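Local coordinates for protein sorbitol dehydrogenase (Gluconobacter oxydans, PDB 5ITG) that probably oxidises D-sorbitol to L-sorbose with a nicotinamide cofactor, as a member of the mannitol dehydrogenase family, at residues Q262-D267 against G285-W290. Sequence-based numbering, arbitrary orientation.
Sequences QWVLED and GDVTDW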
ATOM      1  N   GLN A 262      -9.856   2.292  -0.540  1.00 17.68           N
ATOM      2  CA  GLN A 262     -10.356   1.352   0.444  1.00 17.53           C
ATOM      3  C   GLN A 262      -9.522   1.380   1.704  1.00 16.46           C
ATOM      4  O   GLN A 262      -8.298   1.537   1.653  1.00 16.08           O
ATOM      5  CB  GLN A 262     -10.366  -0.070  -0.130  1.00 19.59           C
ATOM      6  CG  GLN A 262     -10.787  -1.140   0.871  1.00 20.02           C
ATOM      7  CD  GLN A 262     -11.190  -2.443   0.197  1.00 22.57           C
ATOM      8  OE1 GLN A 262     -10.598  -2.849  -0.808  1.00 21.60           O
ATOM      9  NE2 GLN A 262     -12.192  -3.114   0.759  1.00 21.91           N
ATOM     10  N   TRP A 263     -10.194   1.229   2.836  1.00 14.20           N
ATOM     11  CA  TRP A 263      -9.509   1.205   4.112  1.00 15.51           C
ATOM     12  C   TRP A 263     -10.252   0.279   5.057  1.00 15.15           C
ATOM     13  O   TRP A 263     -11.375   0.564   5.462  1.00 17.08           O
ATOM     14  CB  TRP A 263      -9.432   2.607   4.714  1.00 14.55           C
ATOM     15  CG  TRP A 263      -8.498   2.709   5.892  1.00 13.89           C
ATOM     16  CD1 TRP A 263      -7.704   1.723   6.400  1.00 14.59           C
ATOM     17  CD2 TRP A 263      -8.258   3.871   6.693  1.00 14.40           C
ATOM     18  NE1 TRP A 263      -6.984   2.198   7.476  1.00 15.72           N
ATOM     19  CE2 TRP A 263      -7.306   3.514   7.675  1.00 16.08           C
ATOM     20  CE3 TRP A 263      -8.756   5.182   6.680  1.00 16.62           C
ATOM     21  CZ2 TRP A 263      -6.842   4.421   8.631  1.00 17.69           C
ATOM     22  CZ3 TRP A 263      -8.294   6.084   7.632  1.00 17.32           C
ATOM     23  CH2 TRP A 263      -7.347   5.697   8.594  1.00 18.56           C
ATOM     24  N   VAL A 264      -9.618  -0.844   5.376  1.00 15.57           N
ATOM     25  CA  VAL A 264     -10.183  -1.815   6.295  1.00 15.19           C
ATOM     26  C   VAL A 264      -9.361  -1.634   7.560  1.00 13.27           C
ATOM     27  O   VAL A 264      -8.137  -1.700   7.528  1.00 11.67           O
ATOM     28  CB  VAL A 264     -10.044  -3.238   5.738  1.00 14.73           C
ATOM     29  CG1 VAL A 264     -10.557  -4.246   6.751  1.00 14.20           C
ATOM     30  CG2 VAL A 264     -10.839  -3.348   4.430  1.00 13.42           C
ATOM     31  N   LEU A 265     -10.033  -1.409   8.678  1.00 14.28           N
ATOM     32  CA  LEU A 265      -9.314  -1.138   9.914  1.00 14.70           C
ATOM     33  C   LEU A 265      -9.844  -1.899  11.118  1.00 16.22           C
ATOM     34  O   LEU A 265     -11.050  -1.934  11.356  1.00 14.84           O
ATOM     35  CB  LEU A 265      -9.395   0.371  10.163  1.00 16.41           C
ATOM     36  CG  LEU A 265      -8.778   1.064  11.374  1.00 16.91           C
ATOM     37  CD1 LEU A 265      -7.262   1.010  11.290  1.00 13.90           C
ATOM     38  CD2 LEU A 265      -9.261   2.518  11.394  1.00 16.76           C
ATOM     39  N   GLU A 266      -8.942  -2.517  11.874  1.00 17.26           N
ATOM     40  CA  GLU A 266      -9.349  -3.238  13.072  1.00 18.34           C
ATOM     41  C   GLU A 266      -9.775  -2.183  14.091  1.00 18.53           C
ATOM     42  O   GLU A 266      -9.081  -1.182  14.295  1.00 17.51           O
ATOM     43  CB  GLU A 266      -8.193  -4.094  13.605  1.00 16.71           C
ATOM     44  CG  GLU A 266      -7.981  -5.369  12.782  1.00 16.57           C
ATOM     45  CD  GLU A 266      -6.774  -6.190  13.218  1.00 19.17           C
ATOM     46  OE1 GLU A 266      -5.968  -5.711  14.048  1.00 18.37           O
ATOM     47  OE2 GLU A 266      -6.626  -7.320  12.707  1.00 21.85           O
ATOM     48  N   ASP A 267     -10.927  -2.405  14.713  1.00 19.80           N
ATOM     49  CA  ASP A 267     -11.471  -1.460  15.682  1.00 20.80           C
ATOM     50  C   ASP A 267     -10.859  -1.665  17.061  1.00 22.80           C
ATOM     51  O   ASP A 267     -11.516  -2.166  17.973  1.00 21.83           O
ATOM     52  CB  ASP A 267     -12.994  -1.619  15.766  1.00 22.22           C
ATOM     53  CG  ASP A 267     -13.689  -0.349  16.230  1.00 22.56           C
ATOM     54  OD1 ASP A 267     -13.000   0.590  16.675  1.00 24.24           O
ATOM     55  OD2 ASP A 267     -14.926  -0.288  16.150  1.00 23.20           O
ATOM     56  N   GLY A 285     -13.032  -6.842  13.067  1.00 18.49           N
ATOM     57  CA  GLY A 285     -12.403  -7.404  14.249  1.00 19.97           C
ATOM     58  C   GLY A 285     -11.030  -7.963  13.906  1.00 19.81           C
ATOM     59  O   GLY A 285     -10.101  -7.907  14.718  1.00 19.86           O
ATOM     60  N   ASP A 286     -10.890  -8.482  12.689  1.00 20.02           N
ATOM     61  CA  ASP A 286      -9.626  -9.066  12.228  1.00 18.74           C
ATOM     62  C   ASP A 286      -9.439  -8.722  10.749  1.00 18.02           C
ATOM     63  O   ASP A 286     -10.299  -9.023   9.922  1.00 15.95           O
ATOM     64  CB  ASP A 286      -9.669 -10.590  12.403  1.00 21.43           C
ATOM     65  CG  ASP A 286      -8.318 -11.255  12.167  1.00 25.95           C
ATOM     66  OD1 ASP A 286      -7.543 -10.780  11.309  1.00 21.89           O
ATOM     67  OD2 ASP A 286      -8.037 -12.273  12.841  1.00 29.34           O
ATOM     68  N   VAL A 287      -8.306  -8.108  10.419  1.00 15.44           N
ATOM     69  CA  VAL A 287      -8.013  -7.696   9.048  1.00 15.81           C
ATOM     70  C   VAL A 287      -7.607  -8.836   8.106  1.00 15.68           C
ATOM     71  O   VAL A 287      -7.640  -8.680   6.883  1.00 14.66           O
ATOM     72  CB  VAL A 287      -6.859  -6.643   9.040  1.00 17.11           C
ATOM     73  CG1 VAL A 287      -5.517  -7.343   9.252  1.00 16.11           C
ATOM     74  CG2 VAL A 287      -6.857  -5.865   7.744  1.00 19.48           C
ATOM     75  N   THR A 288      -7.237  -9.978   8.673  1.00 13.31           N
ATOM     76  CA  THR A 288      -6.741 -11.097   7.883  1.00 16.90           C
ATOM     77  C   THR A 288      -7.523 -11.499   6.634  1.00 15.14           C
ATOM     78  O   THR A 288      -6.945 -11.605   5.554  1.00 15.29           O
ATOM     79  CB  THR A 288      -6.524 -12.326   8.786  1.00 17.41           C
ATOM     80  OG1 THR A 288      -5.717 -11.940   9.907  1.00 20.36           O
ATOM     81  CG2 THR A 288      -5.799 -13.429   8.018  1.00 19.59           C
ATOM     82  N   ASP A 289      -8.827 -11.711   6.761  1.00 16.02           N
ATOM     83  CA  ASP A 289      -9.613 -12.099   5.594  1.00 13.95           C
ATOM     84  C   ASP A 289      -9.533 -11.062   4.470  1.00 13.35           C
ATOM     85  O   ASP A 289      -9.352 -11.427   3.306  1.00 13.82           O
ATOM     86  CB  ASP A 289     -11.066 -12.365   5.985  1.00 12.59           C
ATOM     87  CG  ASP A 289     -11.211 -13.595   6.867  1.00 17.73           C
ATOM     88  OD1 ASP A 289     -10.247 -14.388   6.955  1.00 15.44           O
ATOM     89  OD2 ASP A 289     -12.290 -13.781   7.463  1.00 17.13           O
ATOM     90  N   TRP A 290      -9.635  -9.779   4.802  1.00 14.15           N
ATOM     91  CA  TRP A 290      -9.552  -8.747   3.766  1.00 14.13           C
ATOM     92  C   TRP A 290      -8.172  -8.679   3.101  1.00 14.35           C
ATOM     93  O   TRP A 290      -8.069  -8.425   1.899  1.00 13.58           O
ATOM     94  CB  TRP A 290      -9.942  -7.378   4.336  1.00 15.74           C
ATOM     95  CG  TRP A 290     -11.358  -7.010   4.022  1.00 14.79           C
ATOM     96  CD1 TRP A 290     -12.386  -6.849   4.908  1.00 17.34           C
ATOM     97  CD2 TRP A 290     -11.901  -6.742   2.722  1.00 18.17           C
ATOM     98  NE1 TRP A 290     -13.535  -6.494   4.240  1.00 15.41           N
ATOM     99  CE2 TRP A 290     -13.265  -6.422   2.898  1.00 19.12           C
ATOM    100  CE3 TRP A 290     -11.366  -6.740   1.427  1.00 18.11           C
ATOM    101  CZ2 TRP A 290     -14.104  -6.100   1.824  1.00 19.38           C
ATOM    102  CZ3 TRP A 290     -12.206  -6.421   0.355  1.00 20.02           C
ATOM    103  CH2 TRP A 290     -13.555  -6.106   0.564  1.00 17.68           C
TER
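Val264 and Gln262 pack over one face of Trp290 in a buried strand-to-helix contact that joins the Rossmann domain of the mannitol dehydrogenase family to the beginning of its helical C-terminal domain: strand 263-266, the middle of a small three-stranded mixed sheet, meets the first turn of helix 288-312. Val264 CG2 makes a CH-pi contact 3.8 Å from the centroid of the five-membered ring of Trp290, while CG1, anti to the backbone N (chi1 176°), lies beside CD1. Over the six-membered ring, the extended Gln262 chain brings NE2 to 3.3 Å from Trp290 CH2; the amide is turned 75° to the ring plane, and its NE2 is hydrogen-bonded to Gln282 of neighbouring strand 282-284. An alanine in place of Trp290 would probably leave Val264 CG2 and the Gln262 amide without their shared ring face and open a gap between strand and helix. Further along, Val287 CG2 approaches Val264 CG1. Asp286 caps the helix start, its OD1 accepting from both N and OG1 of Thr288. Glu266, whose OE1 accepts from Asn225 N, turns its other oxygen to the turn before helix 288-312: Val287 N donates to the anti lone pair of Glu266 OE2 at 2.9 Å, nearly straight at 167°.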